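Local coordinates for protein proline dehydrogenase (Bradyrhizobium japonicum USDA 110, PDB 3HAZ) that probably oxidises proline to glutamate in two steps, with an FAD-dependent proline dehydrogenase and an NAD-dependent aldehyde dehydrogenase carried on one chain, at residues H168-L179 with P445-L456; V833-K842 with P865-H873. All coordinates share one frame; numbering follows the deposited sequence.

Contact 1. Residues H168-L179 with P445-L456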
loop_
_atom_site.group_PDB
_atom_site.type_symbol
_atom_site.label_atom_id
_atom_site.label_comp_id
_atom_site.label_asym_id
_atom_site.label_seq_id
_atom_site.Cartn_x
_atom_site.Cartn_y
_atom_site.Cartn_z
ATOM N N HIS A 168 5.972 49.839 -20.929
ATOM C CA HIS A 168 7.165 49.006 -20.790
ATOM C C HIS A 168 7.758 48.517 -22.103
ATOM O O HIS A 168 8.788 47.847 -22.113
ATOM C CB HIS A 168 6.884 47.837 -19.847
ATOM C CG HIS A 168 6.474 48.274 -18.477
ATOM N ND1 HIS A 168 5.539 47.600 -17.723
ATOM C CD2 HIS A 168 6.853 49.345 -17.739
ATOM C CE1 HIS A 168 5.373 48.226 -16.571
ATOM N NE2 HIS A 168 6.153 49.292 -16.559
ATOM N N PHE A 169 7.110 48.861 -23.209
ATOM C CA PHE A 169 7.641 48.517 -24.515
ATOM C C PHE A 169 7.721 49.777 -25.360
ATOM O O PHE A 169 6.890 50.666 -25.222
ATOM C CB PHE A 169 6.753 47.474 -25.192
ATOM C CG PHE A 169 6.736 46.149 -24.486
ATOM C CD1 PHE A 169 7.475 45.085 -24.971
ATOM C CD2 PHE A 169 5.990 45.974 -23.335
ATOM C CE1 PHE A 169 7.475 43.867 -24.320
ATOM C CE2 PHE A 169 5.979 44.755 -22.683
ATOM C CZ PHE A 169 6.728 43.699 -23.178
ATOM N N VAL A 170 8.738 49.852 -26.211
ATOM C CA VAL A 170 8.865 50.930 -27.180
ATOM C C VAL A 170 8.675 50.332 -28.579
ATOM O O VAL A 170 9.606 49.767 -29.157
ATOM C CB VAL A 170 10.243 51.612 -27.082
ATOM C CG1 VAL A 170 10.389 52.659 -28.175
ATOM C CG2 VAL A 170 10.439 52.242 -25.689
ATOM N N LEU A 171 7.462 50.459 -29.111
ATOM C CA LEU A 171 7.048 49.696 -30.290
ATOM C C LEU A 171 6.554 50.585 -31.431
ATOM O O LEU A 171 6.068 51.684 -31.202
ATOM C CB LEU A 171 5.926 48.734 -29.899
ATOM C CG LEU A 171 6.289 47.331 -29.399
ATOM C CD1 LEU A 171 7.695 47.270 -28.834
ATOM C CD2 LEU A 171 5.272 46.856 -28.382
ATOM N N GLY A 172 6.665 50.083 -32.656
ATOM C CA GLY A 172 6.134 50.762 -33.824
ATOM C C GLY A 172 5.996 49.788 -34.978
ATOM O O GLY A 172 6.507 48.672 -34.918
ATOM N N GLU A 173 5.308 50.202 -36.036
ATOM C CA GLU A 173 5.180 49.362 -37.218
ATOM C C GLU A 173 6.535 49.160 -37.889
ATOM O O GLU A 173 6.794 48.117 -38.490
ATOM C CB GLU A 173 4.184 49.965 -38.206
ATOM C CG GLU A 173 2.744 49.905 -37.734
ATOM C CD GLU A 173 1.754 50.161 -38.856
ATOM O OE1 GLU A 173 2.146 50.051 -40.040
ATOM O OE2 GLU A 173 0.582 50.470 -38.551
ATOM N N THR A 174 7.391 50.167 -37.775
ATOM C CA THR A 174 8.748 50.104 -38.294
ATOM C C THR A 174 9.682 50.567 -37.185
ATOM O O THR A 174 9.228 51.122 -36.187
ATOM C CB THR A 174 8.942 51.050 -39.498
ATOM O OG1 THR A 174 8.706 52.406 -39.088
ATOM C CG2 THR A 174 8.000 50.680 -40.651
ATOM N N ILE A 175 10.981 50.357 -37.357
ATOM C CA ILE A 175 11.935 50.764 -36.331
ATOM C C ILE A 175 11.891 52.288 -36.162
ATOM O O ILE A 175 11.934 52.796 -35.038
ATOM C CB ILE A 175 13.381 50.231 -36.614
ATOM C CG1 ILE A 175 14.301 50.434 -35.404
ATOM C CG2 ILE A 175 13.997 50.917 -37.823
ATOM C CD1 ILE A 175 13.772 49.846 -34.099
ATOM N N GLU A 176 11.762 53.015 -37.273
ATOM C CA GLU A 176 11.716 54.482 -37.227
ATOM C C GLU A 176 10.607 54.982 -36.311
ATOM O O GLU A 176 10.784 55.952 -35.577
ATOM C CB GLU A 176 11.527 55.093 -38.627
ATOM C CG GLU A 176 12.687 54.885 -39.580
ATOM C CD GLU A 176 12.625 53.539 -40.285
ATOM O OE1 GLU A 176 11.617 52.818 -40.110
ATOM O OE2 GLU A 176 13.582 53.201 -41.016
ATOM N N GLN A 177 9.456 54.321 -36.368
ATOM C CA GLN A 177 8.305 54.741 -35.581
ATOM C C GLN A 177 8.570 54.468 -34.102
ATOM O O GLN A 177 8.290 55.302 -33.244
ATOM C CB GLN A 177 7.056 53.999 -36.057
ATOM C CG GLN A 177 5.812 54.175 -35.192
ATOM C CD GLN A 177 4.541 53.763 -35.938
ATOM O OE1 GLN A 177 3.899 52.760 -35.601
ATOM N NE2 GLN A 177 4.194 54.524 -36.984
ATOM N N ALA A 178 9.122 53.291 -33.818
ATOM C CA ALA A 178 9.480 52.925 -32.453
ATOM C C ALA A 178 10.463 53.931 -31.869
ATOM O O ALA A 178 10.267 54.422 -30.765
ATOM C CB ALA A 178 10.078 51.524 -32.415
ATOM N N LEU A 179 11.516 54.227 -32.625
ATOM C CA LEU A 179 12.565 55.138 -32.187
ATOM C C LEU A 179 12.043 56.553 -31.949
ATOM O O LEU A 179 12.423 57.203 -30.977
ATOM C CB LEU A 179 13.713 55.158 -33.204
ATOM C CG LEU A 179 14.562 53.887 -33.249
ATOM C CD1 LEU A 179 15.497 53.920 -34.449
ATOM C CD2 LEU A 179 15.348 53.691 -31.927
ATOM N N PRO A 445 12.629 47.387 -24.019
ATOM C CA PRO A 445 12.469 46.616 -25.253
ATOM C C PRO A 445 12.094 47.576 -26.369
ATOM O O PRO A 445 11.164 48.371 -26.195
ATOM C CB PRO A 445 11.294 45.683 -24.936
ATOM C CG PRO A 445 11.206 45.668 -23.425
ATOM C CD PRO A 445 11.614 47.043 -23.013
ATOM N N VAL A 446 12.822 47.523 -27.479
ATOM C CA VAL A 446 12.623 48.466 -28.574
ATOM C C VAL A 446 12.573 47.722 -29.892
ATOM O O VAL A 446 13.514 47.006 -30.222
ATOM C CB VAL A 446 13.784 49.484 -28.670
ATOM C CG1 VAL A 446 13.580 50.414 -29.873
ATOM C CG2 VAL A 446 13.941 50.277 -27.369
ATOM N N GLY A 447 11.492 47.895 -30.653
ATOM C CA GLY A 447 11.442 47.351 -31.997
ATOM C C GLY A 447 10.121 47.432 -32.745
ATOM O O GLY A 447 9.195 48.131 -32.345
ATOM N N SER A 448 10.044 46.689 -33.847
ATOM C CA SER A 448 8.848 46.639 -34.688
ATOM C C SER A 448 7.832 45.594 -34.227
ATOM O O SER A 448 8.192 44.597 -33.595
ATOM C CB SER A 448 9.250 46.348 -36.133
ATOM O OG SER A 448 10.087 47.376 -36.618
ATOM N N HIS A 449 6.562 45.826 -34.558
ATOM C CA HIS A 449 5.495 44.875 -34.243
ATOM C C HIS A 449 5.779 43.457 -34.766
ATOM O O HIS A 449 5.401 42.467 -34.138
ATOM C CB HIS A 449 4.151 45.351 -34.809
ATOM C CG HIS A 449 3.605 46.575 -34.140
ATOM N ND1 HIS A 449 3.030 47.612 -34.843
ATOM C CD2 HIS A 449 3.545 46.926 -32.831
ATOM C CE1 HIS A 449 2.640 48.551 -33.999
ATOM N NE2 HIS A 449 2.941 48.158 -32.773
ATOM N N ARG A 450 6.419 43.358 -35.925
ATOM C CA ARG A 450 6.665 42.052 -36.538
ATOM C C ARG A 450 7.633 41.201 -35.712
ATOM O O ARG A 450 7.766 40.004 -35.949
ATOM C CB ARG A 450 7.176 42.208 -37.969
ATOM C CG ARG A 450 8.539 42.866 -38.065
ATOM C CD ARG A 450 8.813 43.341 -39.487
ATOM N NE ARG A 450 9.019 42.234 -40.416
ATOM C CZ ARG A 450 9.144 42.391 -41.731
ATOM N NH1 ARG A 450 9.073 43.608 -42.258
ATOM N NH2 ARG A 450 9.334 41.338 -42.520
ATOM N N ASP A 451 8.281 41.819 -34.726
ATOM C CA ASP A 451 9.228 41.113 -33.865
ATOM C C ASP A 451 8.739 40.976 -32.424
ATOM O O ASP A 451 9.445 40.446 -31.564
ATOM C CB ASP A 451 10.580 41.812 -33.892
ATOM C CG ASP A 451 11.159 41.875 -35.284
ATOM O OD1 ASP A 451 11.222 40.809 -35.920
ATOM O OD2 ASP A 451 11.531 42.976 -35.743
ATOM N N LEU A 452 7.528 41.445 -32.164
ATOM C CA LEU A 452 6.994 41.412 -30.807
ATOM C C LEU A 452 6.653 40.001 -30.299
ATOM O O LEU A 452 7.064 39.618 -29.205
ATOM C CB LEU A 452 5.762 42.305 -30.699
ATOM C CG LEU A 452 5.073 42.238 -29.337
ATOM C CD1 LEU A 452 6.040 42.646 -28.224
ATOM C CD2 LEU A 452 3.825 43.097 -29.334
ATOM N N LEU A 453 5.887 39.244 -31.082
ATOM C CA LEU A 453 5.399 37.927 -30.644
ATOM C C LEU A 453 6.507 37.008 -30.137
ATOM O O LEU A 453 6.416 36.459 -29.041
ATOM C CB LEU A 453 4.652 37.222 -31.776
ATOM C CG LEU A 453 3.135 37.335 -31.937
ATOM C CD1 LEU A 453 2.660 36.290 -32.966
ATOM C CD2 LEU A 453 2.410 37.161 -30.619
ATOM N N ALA A 454 7.546 36.836 -30.951
ATOM C CA ALA A 454 8.678 35.993 -30.582
ATOM C C ALA A 454 9.273 36.416 -29.241
ATOM O O ALA A 454 9.651 35.577 -28.423
ATOM C CB ALA A 454 9.740 36.023 -31.675
ATOM N N TYR A 455 9.347 37.724 -29.023
ATOM C CA TYR A 455 9.898 38.269 -27.793
ATOM C C TYR A 455 8.944 38.107 -26.599
ATOM O O TYR A 455 9.375 37.776 -25.494
ATOM C CB TYR A 455 10.240 39.747 -27.991
ATOM C CG TYR A 455 10.799 40.436 -26.761
ATOM C CD1 TYR A 455 12.170 40.490 -26.533
ATOM C CD2 TYR A 455 9.957 41.048 -25.840
ATOM C CE1 TYR A 455 12.687 41.127 -25.410
ATOM C CE2 TYR A 455 10.462 41.688 -24.715
ATOM C CZ TYR A 455 11.825 41.725 -24.505
ATOM O OH TYR A 455 12.328 42.362 -23.391
ATOM N N LEU A 456 7.658 38.365 -26.818
ATOM C CA LEU A 456 6.671 38.279 -25.745
ATOM C C LEU A 456 6.636 36.893 -25.112
ATOM O O LEU A 456 6.555 36.763 -23.887
ATOM C CB LEU A 456 5.278 38.640 -26.258
ATOM C CG LEU A 456 4.879 40.105 -26.117
ATOM C CD1 LEU A 456 3.446 40.296 -26.572
ATOM C CD2 LEU A 456 5.061 40.572 -24.676
HETATM O O HOH W 1 6.312 45.579 -37.977
#
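The ring of Phe169 wedges among Pro445, Tyr455 and Leu456: CD1 meets Pro445 CB at 3.9 Å, CE1 meets CE2 of Tyr455 at 3.7 Å, and CZ reaches CD2 of Leu456. Because CG lies anti to the carbonyl carbon (chi1 -65°), the ring swings from the strand edge toward helix 452-463, where Leu452 CD1 also borders it. Leu171, on the same face of the sheet, adds CD2 against CD2 of Leu452. Two bonds fix the register of the short strand 170-172: Val170 N gives its hydrogen to Pro445 O at 2.8 Å (N-H...O 159°), and Val170 O takes one from Gly447 N. Gly172 N then bonds to Gly447 O. With strand axes 4.9 Å apart and their directions differing by 4°, the pairing is parallel. Strand 440-448 is the last strand of the proline dehydrogenase barrel, a variant of the TIM barrel, and strand 170-172 adds to the edge of it opposite strand 193-196, whose Phe194 and Met196 touch Val446. At the end of the pairing, Gly172 O accepts from His449 N at 2.9 Å and also sits 3.6 Å above one face of the His449 ring, offset toward the rim. The ring's NE2 is hydrogen-bonded to Glu82 of helix 71-85, which fixes its rotation while Glu173 CG packs beside ND1. A water accepts from Arg450 N and donates to Glu173 O, joining the loop at Glu173 to the 3-10 segment 449-451. On the opposite face of the sheet from Leu171, Val170 CB touches CG2 of Val446; Ala178 CB, from helix 175-182, comes within 3.5 Å of Gly447 O. Tyr455, whose OH bonds to Asp195, has its side chain about 7 Å from the bound FAD at the nearest atoms.

Contact 2. Residues V833-K842 with P865-H873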
loop_
_atom_site.group_PDB
_atom_site.type_symbol
_atom_site.label_atom_id
_atom_site.label_comp_id
_atom_site.label_asym_id
_atom_site.label_seq_id
_atom_site.Cartn_x
_atom_site.Cartn_y
_atom_site.Cartn_z
ATOM N N VAL A 833 20.471 20.222 -48.061
ATOM C CA VAL A 833 19.676 19.423 -48.975
ATOM C C VAL A 833 20.574 18.623 -49.900
ATOM O O VAL A 833 21.292 19.190 -50.722
ATOM C CB VAL A 833 18.756 20.302 -49.831
ATOM C CG1 VAL A 833 17.951 19.434 -50.794
ATOM C CG2 VAL A 833 17.836 21.138 -48.944
ATOM N N GLY A 834 20.537 17.304 -49.755
ATOM C CA GLY A 834 21.332 16.427 -50.592
ATOM C C GLY A 834 20.605 16.083 -51.878
ATOM O O GLY A 834 19.543 16.643 -52.165
ATOM N N PRO A 835 21.170 15.152 -52.664
ATOM C CA PRO A 835 20.573 14.814 -53.958
ATOM C C PRO A 835 19.346 13.940 -53.783
ATOM O O PRO A 835 19.197 13.299 -52.748
ATOM C CB PRO A 835 21.679 14.022 -54.659
ATOM C CG PRO A 835 22.503 13.448 -53.560
ATOM C CD PRO A 835 22.373 14.356 -52.364
ATOM N N VAL A 836 18.475 13.919 -54.782
ATOM C CA VAL A 836 17.402 12.939 -54.792
ATOM C C VAL A 836 17.989 11.575 -55.179
ATOM O O VAL A 836 19.119 11.495 -55.664
ATOM C CB VAL A 836 16.247 13.357 -55.713
ATOM C CG1 VAL A 836 15.624 14.645 -55.199
ATOM C CG2 VAL A 836 16.738 13.535 -57.138
ATOM N N ILE A 837 17.230 10.510 -54.953
ATOM C CA ILE A 837 17.782 9.156 -54.979
ATOM C C ILE A 837 18.355 8.699 -56.335
ATOM O O ILE A 837 19.425 8.099 -56.378
ATOM C CB ILE A 837 16.761 8.119 -54.436
ATOM C CG1 ILE A 837 17.428 6.750 -54.239
ATOM C CG2 ILE A 837 15.548 8.029 -55.352
ATOM C CD1 ILE A 837 18.645 6.780 -53.322
ATOM N N ASP A 838 17.660 8.990 -57.432
ATOM C CA ASP A 838 18.135 8.580 -58.754
ATOM C C ASP A 838 17.638 9.464 -59.898
ATOM O O ASP A 838 16.796 10.347 -59.709
ATOM C CB ASP A 838 17.779 7.111 -59.039
ATOM C CG ASP A 838 16.282 6.847 -58.989
ATOM O OD1 ASP A 838 15.492 7.809 -59.100
ATOM O OD2 ASP A 838 15.895 5.669 -58.839
ATOM N N VAL A 839 18.169 9.201 -61.088
ATOM C CA VAL A 839 17.808 9.943 -62.291
ATOM C C VAL A 839 16.306 9.916 -62.548
ATOM O O VAL A 839 15.722 10.907 -62.981
ATOM C CB VAL A 839 18.568 9.397 -63.521
ATOM C CG1 VAL A 839 17.708 9.478 -64.774
ATOM C CG2 VAL A 839 19.878 10.143 -63.700
ATOM N N GLU A 840 15.682 8.776 -62.276
ATOM C CA GLU A 840 14.249 8.622 -62.493
ATOM C C GLU A 840 13.454 9.549 -61.581
ATOM O O GLU A 840 12.445 10.122 -61.988
ATOM C CB GLU A 840 13.824 7.168 -62.266
ATOM C CG GLU A 840 14.452 6.163 -63.232
ATOM C CD GLU A 840 15.780 5.600 -62.741
ATOM O OE1 GLU A 840 16.649 6.384 -62.302
ATOM O OE2 GLU A 840 15.955 4.362 -62.801
ATOM N N ALA A 841 13.915 9.696 -60.343
ATOM C CA ALA A 841 13.243 10.570 -59.395
ATOM C C ALA A 841 13.324 12.016 -59.867
ATOM O O ALA A 841 12.320 12.729 -59.898
ATOM C CB ALA A 841 13.849 10.423 -58.000
ATOM N N LYS A 842 14.523 12.446 -60.244
ATOM C CA LYS A 842 14.718 13.819 -60.683
ATOM C C LYS A 842 13.858 14.161 -61.905
ATOM O O LYS A 842 13.267 15.240 -61.970
ATOM C CB LYS A 842 16.196 14.096 -60.959
ATOM C CG LYS A 842 16.452 15.450 -61.595
ATOM C CD LYS A 842 17.929 15.662 -61.873
ATOM C CE LYS A 842 18.152 16.869 -62.785
ATOM N NZ LYS A 842 17.454 18.090 -62.288
ATOM N N PRO A 865 22.831 22.360 -58.019
ATOM C CA PRO A 865 24.120 21.973 -58.596
ATOM C C PRO A 865 23.897 20.947 -59.690
ATOM O O PRO A 865 22.880 20.246 -59.662
ATOM C CB PRO A 865 24.849 21.298 -57.424
ATOM C CG PRO A 865 23.980 21.508 -56.207
ATOM C CD PRO A 865 22.598 21.726 -56.713
ATOM N N GLU A 866 24.825 20.853 -60.636
ATOM C CA GLU A 866 24.759 19.805 -61.646
ATOM C C GLU A 866 24.649 18.446 -60.961
ATOM O O GLU A 866 25.242 18.227 -59.906
ATOM C CB GLU A 866 25.992 19.848 -62.556
ATOM N N GLY A 867 23.880 17.540 -61.555
ATOM C CA GLY A 867 23.748 16.193 -61.027
ATOM C C GLY A 867 22.336 15.878 -60.578
ATOM O O GLY A 867 21.396 16.606 -60.911
ATOM N N CYS A 868 22.189 14.797 -59.812
ATOM C CA CYS A 868 20.878 14.358 -59.339
ATOM C C CYS A 868 20.345 15.249 -58.223
ATOM O O CYS A 868 20.003 14.763 -57.145
ATOM C CB CYS A 868 20.927 12.900 -58.854
ATOM S SG CYS A 868 20.431 11.669 -60.083
ATOM N N PHE A 869 20.279 16.550 -58.483
ATOM C CA PHE A 869 19.771 17.491 -57.497
ATOM C C PHE A 869 18.483 18.150 -57.964
ATOM O O PHE A 869 18.329 18.480 -59.144
ATOM C CB PHE A 869 20.815 18.567 -57.198
ATOM C CG PHE A 869 22.024 18.055 -56.479
ATOM C CD1 PHE A 869 23.124 17.593 -57.186
ATOM C CD2 PHE A 869 22.064 18.035 -55.098
ATOM C CE1 PHE A 869 24.241 17.119 -56.524
ATOM C CE2 PHE A 869 23.176 17.563 -54.428
ATOM C CZ PHE A 869 24.267 17.105 -55.140
ATOM N N VAL A 870 17.560 18.333 -57.025
ATOM C CA VAL A 870 16.392 19.178 -57.238
ATOM C C VAL A 870 16.264 20.159 -56.070
ATOM O O VAL A 870 16.186 19.748 -54.918
ATOM C CB VAL A 870 15.105 18.349 -57.360
ATOM C CG1 VAL A 870 13.909 19.265 -57.550
ATOM C CG2 VAL A 870 15.217 17.372 -58.522
ATOM N N ALA A 871 16.261 21.453 -56.370
ATOM C CA ALA A 871 16.195 22.483 -55.339
ATOM C C ALA A 871 14.770 22.678 -54.821
ATOM O O ALA A 871 13.805 22.296 -55.479
ATOM C CB ALA A 871 16.760 23.811 -55.873
ATOM N N PRO A 872 14.636 23.276 -53.630
ATOM C CA PRO A 872 13.308 23.626 -53.119
ATOM C C PRO A 872 12.530 24.493 -54.110
ATOM O O PRO A 872 13.074 25.405 -54.738
ATOM C CB PRO A 872 13.624 24.414 -51.840
ATOM C CG PRO A 872 14.939 23.855 -51.389
ATOM C CD PRO A 872 15.702 23.598 -52.662
ATOM N N HIS A 873 11.254 24.180 -54.267
ATOM C CA HIS A 873 10.376 24.961 -55.113
ATOM C C HIS A 873 9.122 25.282 -54.322
ATOM O O HIS A 873 8.650 24.463 -53.538
ATOM C CB HIS A 873 10.005 24.182 -56.381
ATOM C CG HIS A 873 11.049 24.228 -57.454
ATOM N ND1 HIS A 873 12.225 23.513 -57.384
ATOM C CD2 HIS A 873 11.082 24.888 -58.637
ATOM C CE1 HIS A 873 12.943 23.738 -58.468
ATOM N NE2 HIS A 873 12.274 24.571 -59.245
HETATM O O HOH W 2 18.079 17.486 -54.342
#
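Lys842 runs across the 865-873 loop from its place in the first turn of helix 839-855. Its CB lies 4.2 Å from CG2 of Val870, and CG closes on that same methyl at 3.8 Å. CD and CE then pass alongside the carbonyl oxygens of Gly867 and Phe869, and NZ donates to Phe869 O at 3.3 Å, tilted from the carbonyl plane. The chain leaves with CG anti to the backbone N and stays extended until a bend at chi4 (51°) turns the ammonium to this oxygen; its stronger partner is Asp846, one turn further along the helix, in a salt bridge. Cutting Lys842 back to an alanine is likely to leave Asp846 without its counter-charge, to take the NZ donor from Phe869 O and to thin the packing on Val870 CG2. Further back, Val836 N donates to Cys868 O at 2.9 Å, meeting it nearly head-on to the carbonyl, although the N-H...O angle of 131° shows a bent bond. Cys868 is the centre of an inverse gamma turn, and its SG lies 3.5 Å from Val839 N and touches CG2 of Val839. Phe869 turns its ring so that Pro835 CB stands over one face, a CH-pi contact 4.0 Å from the centroid and 17° off the normal, while Pro865 CG covers the opposite face. A water links Gly834 O, to which it donates, with Val870 N, from which it accepts. Asp838 N-caps the helix, OD1 accepting from Ala841 N, and OD2 bonds to Gln687. The contact thus joins the capped start of helix 839-855 to the loop leading into strand 873-876, a helix-loop packing within the aldehyde dehydrogenase fold, with the side chain of Asp838 about 8 Å from the bound NAD.

Overall arrangement
The two contacts lie in different catalytic halves of the chain, their centres 41 Å apart and their nearest atoms about 20 Å apart, and they share no helix, strand or sheet. Contact 1 comes first: both its segments precede those of contact 2 along the chain. It spans 265 intervening residues, bringing a strand and helix around residue 175 to the end of the proline dehydrogenase barrel, near the FAD. Contact 2 is local, with only 22 residues between its segments, and belongs to the aldehyde dehydrogenase family region, near the NAD. This serial layout fits a bifunctional enzyme in which each half carries its own cofactor and its own fold.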